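Local coordinates for Glyoxalase/bleomycin resistance protein/dioxygenase (Albidiferax ferrireducens T118, PDB 4QB5) that is of unproven function but probably acts as a dioxygenase-like oxidoreductase of the vicinal oxygen chelate superfamily, at residues V27-N32 / D136-C141; K38-A43 / A130-P135; D42-T47 / D99-A104. All blocks are in the same frame, centred on the assembly; numbering follows the deposited sequence.

Two four-stranded mixed sheets, each with its own helix, make up this chain, and the three interactions tie one half to the other. Interaction 1 spans the longest loop, from the first strand to the last, and the other two are nested inside it. Interactions 2 and 3 both start from helix 34-46, share Asp42 and Ala43, and have centres about 7 Å apart; one reaches strand 127-133 and its following turn, the other helix 95-107. Interaction 1 lies about 9 Å from interaction 2 and 15 Å from interaction 3, measured between centres. Ile140, Leu132 and Leu44 pack together where the three adjoin, so the half-to-half seam is continuous.

Interaction 1. Residues V27-N32 / D136-C141; sequences VMVGVN and DGNKIC
Val31 and Asp136 bring the two backbones closest, 6.0 Å between their CA atoms, and the two segments have moved apart to 7.4 Å between the CA atoms of Val29 and Asn138. Asp136 does most of the gripping. Its CG stands anti to its own carbonyl carbon (chi1 -68°), which sends the carboxylate across to segment 27-32 just past the end of strand 24-30. There OD1 of Asp136 accepts the backbone N-H of Asn32 at 2.8 Å from Asn32 N. The bond is moderately bent, 150° at the hydrogen, and the donor stands above the carboxylate, 43° out of its plane. The second oxygen, Asp136 OD2, lies against the aliphatic base of Val31, 3.4 Å from Val31 CB. This joins the first strand of one sheet to the turn before the last strand of the other, the seam between the two beta-alpha-beta-beta-beta modules that define the vicinal oxygen chelate fold. Deeper in, the Asn138 side chain lies alongside Val29, the two pointing opposite ways, with Val29 CB 3.9 Å from Asn138 CG. Ser37 of helix 34-46 touches both Val31 and Asp136, while Phe69 and Ile71 pack on Val29 from the neighbouring strand. At the far end of the 27-32 segment, Val27 and Met28, the latter modelled as selenomethionine, pair antiparallel with a strand of the second subunit, so that the sheet continues across the dimer interface.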
loop_
_atom_site.group_PDB
_atom_site.type_symbol
_atom_site.label_atom_id
_atom_site.label_comp_id
_atom_site.label_asym_id
_atom_site.label_seq_id
_atom_site.Cartn_x
_atom_site.Cartn_y
_atom_site.Cartn_z
ATOM N N VAL C 27 -3.097 3.377 -3.425
ATOM C CA VAL C 27 -1.846 2.674 -3.338
ATOM C C VAL C 27 -1.362 2.443 -4.746
ATOM O O VAL C 27 -2.146 1.951 -5.628
ATOM C CB VAL C 27 -1.973 1.312 -2.600
ATOM C CG1 VAL C 27 -0.610 0.641 -2.437
ATOM C CG2 VAL C 27 -2.620 1.467 -1.257
HETATM N N MSE C 28 -0.092 2.782 -5.003
HETATM C CA MSE C 28 0.544 2.529 -6.304
HETATM C C MSE C 28 1.622 1.525 -6.072
HETATM O O MSE C 28 2.234 1.487 -4.944
HETATM C CB MSE C 28 1.209 3.789 -6.830
HETATM C CG MSE C 28 0.377 5.033 -6.698
HETATM SE SE MSE C 28 -1.163 4.911 -7.954
HETATM C CE MSE C 28 -0.056 4.965 -9.591
ATOM N N VAL C 29 1.839 0.634 -7.031
ATOM C CA VAL C 29 3.044 -0.203 -7.067
ATOM C C VAL C 29 3.754 0.006 -8.389
ATOM O O VAL C 29 3.143 0.346 -9.391
ATOM C CB VAL C 29 2.786 -1.720 -6.852
ATOM C CG1 VAL C 29 2.183 -1.974 -5.473
ATOM C CG2 VAL C 29 1.893 -2.317 -7.948
ATOM N N GLY C 30 5.064 -0.230 -8.391
ATOM C CA GLY C 30 5.826 -0.105 -9.624
ATOM C C GLY C 30 5.850 -1.359 -10.439
ATOM O O GLY C 30 5.912 -2.458 -9.914
ATOM N N VAL C 31 5.717 -1.229 -11.749
ATOM C CA VAL C 31 5.811 -2.413 -12.609
ATOM C C VAL C 31 6.775 -2.131 -13.766
ATOM O O VAL C 31 6.957 -0.982 -14.145
ATOM C CB VAL C 31 4.410 -2.795 -13.178
ATOM C CG1 VAL C 31 3.438 -3.029 -12.059
ATOM C CG2 VAL C 31 3.853 -1.725 -14.110
ATOM N N ASN C 32 7.399 -3.170 -14.304
ATOM C CA ASN C 32 8.375 -3.018 -15.370
ATOM C C ASN C 32 7.768 -3.244 -16.744
ATOM O O ASN C 32 8.345 -2.828 -17.741
ATOM C CB ASN C 32 9.636 -3.862 -15.092
ATOM C CG ASN C 32 10.579 -3.197 -14.003
ATOM O OD1 ASN C 32 11.059 -3.865 -13.024
ATOM N ND2 ASN C 32 10.867 -1.898 -14.191
ATOM N N ASP C 136 5.965 -8.683 -11.086
ATOM C CA ASP C 136 7.167 -7.905 -10.690
ATOM C C ASP C 136 7.724 -8.259 -9.317
ATOM O O ASP C 136 8.685 -7.675 -8.921
ATOM C CB ASP C 136 6.841 -6.414 -10.752
ATOM C CG ASP C 136 6.615 -5.943 -12.184
ATOM O OD1 ASP C 136 7.599 -5.555 -12.862
ATOM O OD2 ASP C 136 5.478 -6.027 -12.670
ATOM N N GLY C 137 7.149 -9.227 -8.609
ATOM C CA GLY C 137 7.611 -9.536 -7.268
ATOM C C GLY C 137 6.884 -8.690 -6.199
ATOM O O GLY C 137 7.114 -8.859 -4.995
ATOM N N ASN C 138 5.979 -7.806 -6.564
ATOM C CA ASN C 138 5.182 -7.159 -5.501
ATOM C C ASN C 138 4.354 -8.183 -4.703
ATOM O O ASN C 138 3.645 -9.003 -5.286
ATOM C CB ASN C 138 4.235 -6.073 -6.027
ATOM C CG ASN C 138 4.967 -4.957 -6.780
ATOM O OD1 ASN C 138 4.724 -4.726 -7.969
ATOM N ND2 ASN C 138 5.849 -4.261 -6.094
ATOM N N LYS C 139 4.432 -8.122 -3.363
ATOM C CA LYS C 139 3.755 -9.080 -2.518
ATOM C C LYS C 139 2.385 -8.585 -2.189
ATOM O O LYS C 139 2.246 -7.474 -1.693
ATOM C CB LYS C 139 4.568 -9.331 -1.215
ATOM C CG LYS C 139 4.019 -10.466 -0.393
ATOM C CD LYS C 139 4.956 -10.768 0.781
ATOM C CE LYS C 139 4.559 -12.049 1.450
ATOM N NZ LYS C 139 5.245 -12.149 2.777
ATOM N N ILE C 140 1.363 -9.396 -2.489
ATOM C CA ILE C 140 -0.047 -8.953 -2.359
ATOM C C ILE C 140 -0.851 -10.075 -1.727
ATOM O O ILE C 140 -0.424 -11.225 -1.709
ATOM C CB ILE C 140 -0.658 -8.524 -3.731
ATOM C CG1 ILE C 140 -0.737 -9.748 -4.671
ATOM C CG2 ILE C 140 0.190 -7.396 -4.337
ATOM C CD1 ILE C 140 -1.235 -9.458 -6.066
ATOM N N CYS C 141 -2.004 -9.771 -1.176
ATOM C CA CYS C 141 -2.893 -10.820 -0.700
ATOM C C CYS C 141 -4.299 -10.337 -0.738
ATOM O O CYS C 141 -4.579 -9.116 -0.932
ATOM C CB CYS C 141 -2.550 -11.291 0.723
ATOM S SG CYS C 141 -2.733 -9.984 1.884
#

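Interaction 2. Residues K38-A43 / A130-P135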
loop_
_atom_site.group_PDB
_atom_site.type_symbol
_atom_site.label_atom_id
_atom_site.label_comp_id
_atom_site.label_asym_id
_atom_site.label_seq_id
_atom_site.Cartn_x
_atom_site.Cartn_y
_atom_site.Cartn_z
ATOM N N LYS C 38 -1.217 -5.037 -16.342
ATOM C CA LYS C 38 -2.618 -4.759 -16.589
ATOM C C LYS C 38 -3.413 -6.069 -16.755
ATOM O O LYS C 38 -4.507 -6.240 -16.209
ATOM C CB LYS C 38 -2.806 -3.901 -17.817
ATOM C CG LYS C 38 -4.267 -3.568 -18.037
ATOM C CD LYS C 38 -4.479 -2.863 -19.338
ATOM C CE LYS C 38 -5.855 -2.263 -19.371
ATOM N NZ LYS C 38 -6.894 -3.294 -19.450
ATOM N N LYS C 39 -2.842 -7.003 -17.478
ATOM C CA LYS C 39 -3.544 -8.236 -17.743
ATOM C C LYS C 39 -3.636 -9.074 -16.458
ATOM O O LYS C 39 -4.692 -9.640 -16.149
ATOM C CB LYS C 39 -2.863 -8.968 -18.870
ATOM C CG LYS C 39 -3.511 -10.308 -19.167
ATOM C CD LYS C 39 -2.878 -10.941 -20.418
ATOM C CE LYS C 39 -2.701 -12.433 -20.200
ATOM N NZ LYS C 39 -1.889 -12.659 -18.962
ATOM N N PHE C 40 -2.552 -9.142 -15.701
ATOM C CA PHE C 40 -2.611 -9.749 -14.345
ATOM C C PHE C 40 -3.669 -9.114 -13.421
ATOM O O PHE C 40 -4.543 -9.840 -12.898
ATOM C CB PHE C 40 -1.204 -9.712 -13.732
ATOM C CG PHE C 40 -1.132 -10.218 -12.346
ATOM C CD1 PHE C 40 -0.985 -11.559 -12.098
ATOM C CD2 PHE C 40 -1.192 -9.370 -11.286
ATOM C CE1 PHE C 40 -0.883 -12.029 -10.798
ATOM C CE2 PHE C 40 -1.092 -9.828 -9.985
ATOM C CZ PHE C 40 -0.946 -11.167 -9.730
ATOM N N TYR C 41 -3.621 -7.788 -13.249
ATOM C CA TYR C 41 -4.527 -7.100 -12.284
ATOM C C TYR C 41 -5.995 -7.085 -12.748
ATOM O O TYR C 41 -6.886 -7.193 -11.921
ATOM C CB TYR C 41 -4.015 -5.703 -11.838
ATOM C CG TYR C 41 -2.894 -5.821 -10.858
ATOM C CD1 TYR C 41 -3.162 -6.144 -9.530
ATOM C CD2 TYR C 41 -1.538 -5.609 -11.223
ATOM C CE1 TYR C 41 -2.157 -6.302 -8.621
ATOM C CE2 TYR C 41 -0.517 -5.709 -10.273
ATOM C CZ TYR C 41 -0.822 -6.071 -8.998
ATOM O OH TYR C 41 0.177 -6.227 -8.039
ATOM N N ASP C 42 -6.225 -6.950 -14.051
ATOM C CA ASP C 42 -7.565 -7.119 -14.631
ATOM C C ASP C 42 -8.169 -8.448 -14.190
ATOM O O ASP C 42 -9.309 -8.499 -13.631
ATOM C CB ASP C 42 -7.527 -7.031 -16.193
ATOM C CG ASP C 42 -7.405 -5.603 -16.702
ATOM O OD1 ASP C 42 -7.277 -4.606 -15.903
ATOM O OD2 ASP C 42 -7.419 -5.433 -17.964
ATOM N N ALA C 43 -7.392 -9.500 -14.363
ATOM C CA ALA C 43 -7.826 -10.843 -14.024
ATOM C C ALA C 43 -7.998 -11.000 -12.515
ATOM O O ALA C 43 -9.022 -11.555 -12.014
ATOM C CB ALA C 43 -6.837 -11.935 -14.549
ATOM N N ALA C 130 -5.075 -15.189 1.189
ATOM C CA ALA C 130 -4.402 -15.823 0.066
ATOM C C ALA C 130 -3.309 -14.886 -0.444
ATOM O O ALA C 130 -3.629 -13.757 -0.889
ATOM C CB ALA C 130 -5.431 -16.075 -1.058
ATOM N N TYR C 131 -2.069 -15.342 -0.394
ATOM C CA TYR C 131 -0.898 -14.573 -0.771
ATOM C C TYR C 131 -0.353 -14.873 -2.144
ATOM O O TYR C 131 -0.304 -16.004 -2.538
ATOM C CB TYR C 131 0.244 -14.778 0.232
ATOM C CG TYR C 131 0.090 -14.049 1.588
ATOM C CD1 TYR C 131 0.559 -12.750 1.778
ATOM C CD2 TYR C 131 -0.499 -14.686 2.662
ATOM C CE1 TYR C 131 0.451 -12.097 3.009
ATOM C CE2 TYR C 131 -0.636 -14.052 3.902
ATOM C CZ TYR C 131 -0.171 -12.758 4.068
ATOM O OH TYR C 131 -0.282 -12.171 5.319
ATOM N N LEU C 132 0.128 -13.843 -2.840
ATOM C CA LEU C 132 0.793 -13.978 -4.156
ATOM C C LEU C 132 1.918 -12.974 -4.294
ATOM O O LEU C 132 1.961 -11.983 -3.568
ATOM C CB LEU C 132 -0.153 -13.578 -5.318
ATOM C CG LEU C 132 -1.359 -14.430 -5.576
ATOM C CD1 LEU C 132 -2.327 -13.644 -6.453
ATOM C CD2 LEU C 132 -0.937 -15.760 -6.233
ATOM N N ARG C 133 2.776 -13.205 -5.268
ATOM C CA ARG C 133 3.616 -12.142 -5.838
ATOM C C ARG C 133 3.083 -11.898 -7.227
ATOM O O ARG C 133 2.876 -12.876 -7.978
ATOM C CB ARG C 133 5.105 -12.559 -5.916
ATOM C CG ARG C 133 5.683 -12.712 -4.515
ATOM C CD ARG C 133 7.174 -12.884 -4.461
ATOM N NE ARG C 133 7.690 -12.181 -3.274
ATOM C CZ ARG C 133 7.764 -12.667 -2.046
ATOM N NH1 ARG C 133 7.375 -13.936 -1.747
ATOM N NH2 ARG C 133 8.298 -11.883 -1.111
ATOM N N ASP C 134 2.979 -10.633 -7.584
ATOM C CA ASP C 134 2.642 -10.237 -8.933
ATOM C C ASP C 134 3.873 -10.507 -9.857
ATOM O O ASP C 134 4.924 -10.987 -9.407
ATOM C CB ASP C 134 2.032 -8.811 -8.963
ATOM C CG ASP C 134 3.064 -7.681 -8.930
ATOM O OD1 ASP C 134 4.302 -7.926 -8.918
ATOM O OD2 ASP C 134 2.612 -6.480 -8.922
ATOM N N PRO C 135 3.715 -10.274 -11.138
ATOM C CA PRO C 135 4.780 -10.558 -12.099
ATOM C C PRO C 135 6.040 -9.805 -11.809
ATOM O O PRO C 135 7.063 -10.272 -12.204
ATOM C CB PRO C 135 4.184 -10.101 -13.448
ATOM C CG PRO C 135 2.711 -10.294 -13.256
ATOM C CD PRO C 135 2.449 -9.917 -11.802
#
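Phe40 and Tyr41, adjacent on helix 34-46, carry this contact with 130-135 between them. Phe40 has CG anti to the backbone N (chi1 177°), which directs its ring at the end of strand 127-133. Pro135 lies over one face: its CD makes a CH-pi contact 3.6 Å from the centroid of the Phe40 ring, 12° off the normal. Asp134 CB approaches obliquely, 3.4 Å from Phe40 CE2, and Leu132 CD1 reaches Phe40 CZ at 4.3 Å. Next comes Tyr41, with Phe40 CD2 over the centre of one face of its ring, 3.7 Å above the plane. Its OH gives a short hydrogen bond of 2.6 Å to Asp134 OD2. The carboxylate oxygen is met on its anti side, 20° out of plane, and lies near the plane of the tyrosine ring. Since Asp134 OD1 accepts the backbone N-H groups of Asp136 and Asn138, both oxygens of this buried carboxylate have partners. Ile140 of strand 139-144 packs on Phe40, Tyr41 and Leu132, Phe69 meets the Tyr41 ring from the other sheet, and helix 95-107 covers Leu132 through Phe101 and Ile106.

Interaction 3. Residues D42-T47 / D99-A104; sequences DALLGT and DAFHAA
Leu44 sets its side chain over the ring of Phe101 where two helices run antiparallel. The axes of segments 42-46 and 99-104 lie 8.1 Å apart at closest, with 173° between their directions. They belong to the two helices of the paired beta-alpha-beta-beta-beta modules of the vicinal oxygen chelate fold, one from each half. Leu44 CB points along the side of the partner helix, neither at it nor away, but with CG anti to the backbone N (chi1 -176°) the branched end is carried across. At the branch point, Leu44 CG lies 3.5 Å from Phe101 CE1, already over the face. From there the methyls divide: CD2 continues along the ring to CE1 and CZ, while CD1 sits almost above its centre, a CH-pi contact 3.6 Å from the Phe101 centroid and 8° off the normal. The same CD1 methyl also touches the main-chain O of Phe101, so it fills the corner between the ring face and the carbonyl oxygen. Leu45 CD2 comes in at the ring edge, 4.4 Å from Phe101 CE1. Small residues let the backbones come close beside this pair, with Leu44 CA and Ala104 CA 5.3 Å apart. Ala104 CB nestles against Ala43 O and Thr47 CG2, and Ala100 meets the same threonine methyl. Beneath the two large side chains, Leu132 of strand 127-133 touches both, while Ile140 packs on Leu44 and Ala142 on Phe101. Thr47 OG1, 3.5 Å from Phe101 CA, is turned back on its own segment and donates to Leu44 O at 2.7 Å, nearly in line with the carbonyl; that oxygen also accepts the backbone N-H of Thr47.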
loop_
_atom_site.group_PDB
_atom_site.type_symbol
_atom_site.label_atom_id
_atom_site.label_comp_id
_atom_site.label_asym_id
_atom_site.label_seq_id
_atom_site.Cartn_x
_atom_site.Cartn_y
_atom_site.Cartn_z
ATOM N N ASP C 42 -6.225 -6.950 -14.051
ATOM C CA ASP C 42 -7.565 -7.119 -14.631
ATOM C C ASP C 42 -8.169 -8.448 -14.190
ATOM O O ASP C 42 -9.309 -8.499 -13.631
ATOM C CB ASP C 42 -7.527 -7.031 -16.193
ATOM C CG ASP C 42 -7.405 -5.603 -16.702
ATOM O OD1 ASP C 42 -7.277 -4.606 -15.903
ATOM O OD2 ASP C 42 -7.419 -5.433 -17.964
ATOM N N ALA C 43 -7.392 -9.500 -14.363
ATOM C CA ALA C 43 -7.826 -10.843 -14.024
ATOM C C ALA C 43 -7.998 -11.000 -12.515
ATOM O O ALA C 43 -9.022 -11.555 -12.014
ATOM C CB ALA C 43 -6.837 -11.935 -14.549
ATOM N N LEU C 44 -7.017 -10.487 -11.791
ATOM C CA LEU C 44 -6.966 -10.657 -10.354
ATOM C C LEU C 44 -8.062 -9.869 -9.647
ATOM O O LEU C 44 -8.843 -10.410 -8.878
ATOM C CB LEU C 44 -5.628 -10.153 -9.842
ATOM C CG LEU C 44 -5.388 -10.357 -8.371
ATOM C CD1 LEU C 44 -4.957 -11.791 -8.135
ATOM C CD2 LEU C 44 -4.365 -9.359 -7.835
ATOM N N LEU C 45 -8.082 -8.582 -9.875
ATOM C CA LEU C 45 -9.010 -7.741 -9.182
ATOM C C LEU C 45 -10.423 -7.881 -9.728
ATOM O O LEU C 45 -11.371 -7.564 -9.009
ATOM C CB LEU C 45 -8.544 -6.298 -9.175
ATOM C CG LEU C 45 -7.118 -6.058 -8.594
ATOM C CD1 LEU C 45 -6.735 -4.621 -8.705
ATOM C CD2 LEU C 45 -7.136 -6.511 -7.149
ATOM N N GLY C 46 -10.578 -8.325 -10.978
ATOM C CA GLY C 46 -11.923 -8.659 -11.497
ATOM C C GLY C 46 -12.641 -9.658 -10.570
ATOM O O GLY C 46 -13.866 -9.629 -10.445
ATOM N N THR C 47 -11.903 -10.551 -9.924
ATOM C CA THR C 47 -12.539 -11.559 -9.078
ATOM C C THR C 47 -13.174 -10.892 -7.844
ATOM O O THR C 47 -14.070 -11.470 -7.217
ATOM C CB THR C 47 -11.586 -12.627 -8.521
ATOM O OG1 THR C 47 -10.610 -11.998 -7.637
ATOM C CG2 THR C 47 -10.931 -13.425 -9.610
ATOM N N ASP C 99 -9.909 -17.348 -2.680
ATOM C CA ASP C 99 -9.360 -18.445 -3.466
ATOM C C ASP C 99 -9.446 -18.129 -4.978
ATOM O O ASP C 99 -8.611 -18.562 -5.708
ATOM C CB ASP C 99 -10.100 -19.738 -3.239
ATOM C CG ASP C 99 -9.755 -20.382 -1.885
ATOM O OD1 ASP C 99 -8.807 -19.978 -1.172
ATOM O OD2 ASP C 99 -10.502 -21.275 -1.559
ATOM N N ALA C 100 -10.513 -17.497 -5.421
ATOM C CA ALA C 100 -10.647 -17.093 -6.875
ATOM C C ALA C 100 -9.575 -16.099 -7.301
ATOM O O ALA C 100 -8.995 -16.173 -8.373
ATOM C CB ALA C 100 -12.011 -16.437 -7.026
ATOM N N PHE C 101 -9.280 -15.158 -6.408
ATOM C CA PHE C 101 -8.135 -14.245 -6.558
ATOM C C PHE C 101 -6.811 -14.973 -6.733
ATOM O O PHE C 101 -6.068 -14.701 -7.659
ATOM C CB PHE C 101 -8.124 -13.414 -5.253
ATOM C CG PHE C 101 -6.991 -12.467 -5.060
ATOM C CD1 PHE C 101 -7.210 -11.104 -5.255
ATOM C CD2 PHE C 101 -5.828 -12.868 -4.423
ATOM C CE1 PHE C 101 -6.224 -10.174 -4.937
ATOM C CE2 PHE C 101 -4.822 -11.938 -4.102
ATOM C CZ PHE C 101 -5.032 -10.590 -4.350
ATOM N N HIS C 102 -6.543 -15.895 -5.820
ATOM C CA HIS C 102 -5.342 -16.674 -5.838
ATOM C C HIS C 102 -5.240 -17.447 -7.153
ATOM O O HIS C 102 -4.207 -17.415 -7.808
ATOM C CB HIS C 102 -5.249 -17.602 -4.620
ATOM C CG HIS C 102 -3.964 -18.352 -4.547
ATOM N ND1 HIS C 102 -2.875 -17.916 -3.817
ATOM C CD2 HIS C 102 -3.588 -19.514 -5.109
ATOM C CE1 HIS C 102 -1.880 -18.763 -3.955
ATOM N NE2 HIS C 102 -2.290 -19.748 -4.730
ATOM N N ALA C 103 -6.324 -18.117 -7.544
ATOM C CA ALA C 103 -6.335 -18.843 -8.801
ATOM C C ALA C 103 -6.095 -17.924 -10.013
ATOM O O ALA C 103 -5.359 -18.286 -10.922
ATOM C CB ALA C 103 -7.668 -19.636 -8.964
ATOM N N ALA C 104 -6.757 -16.781 -10.068
ATOM C CA ALA C 104 -6.580 -15.910 -11.172
ATOM C C ALA C 104 -5.122 -15.440 -11.225
ATOM O O ALA C 104 -4.504 -15.367 -12.304
ATOM C CB ALA C 104 -7.506 -14.729 -11.051
#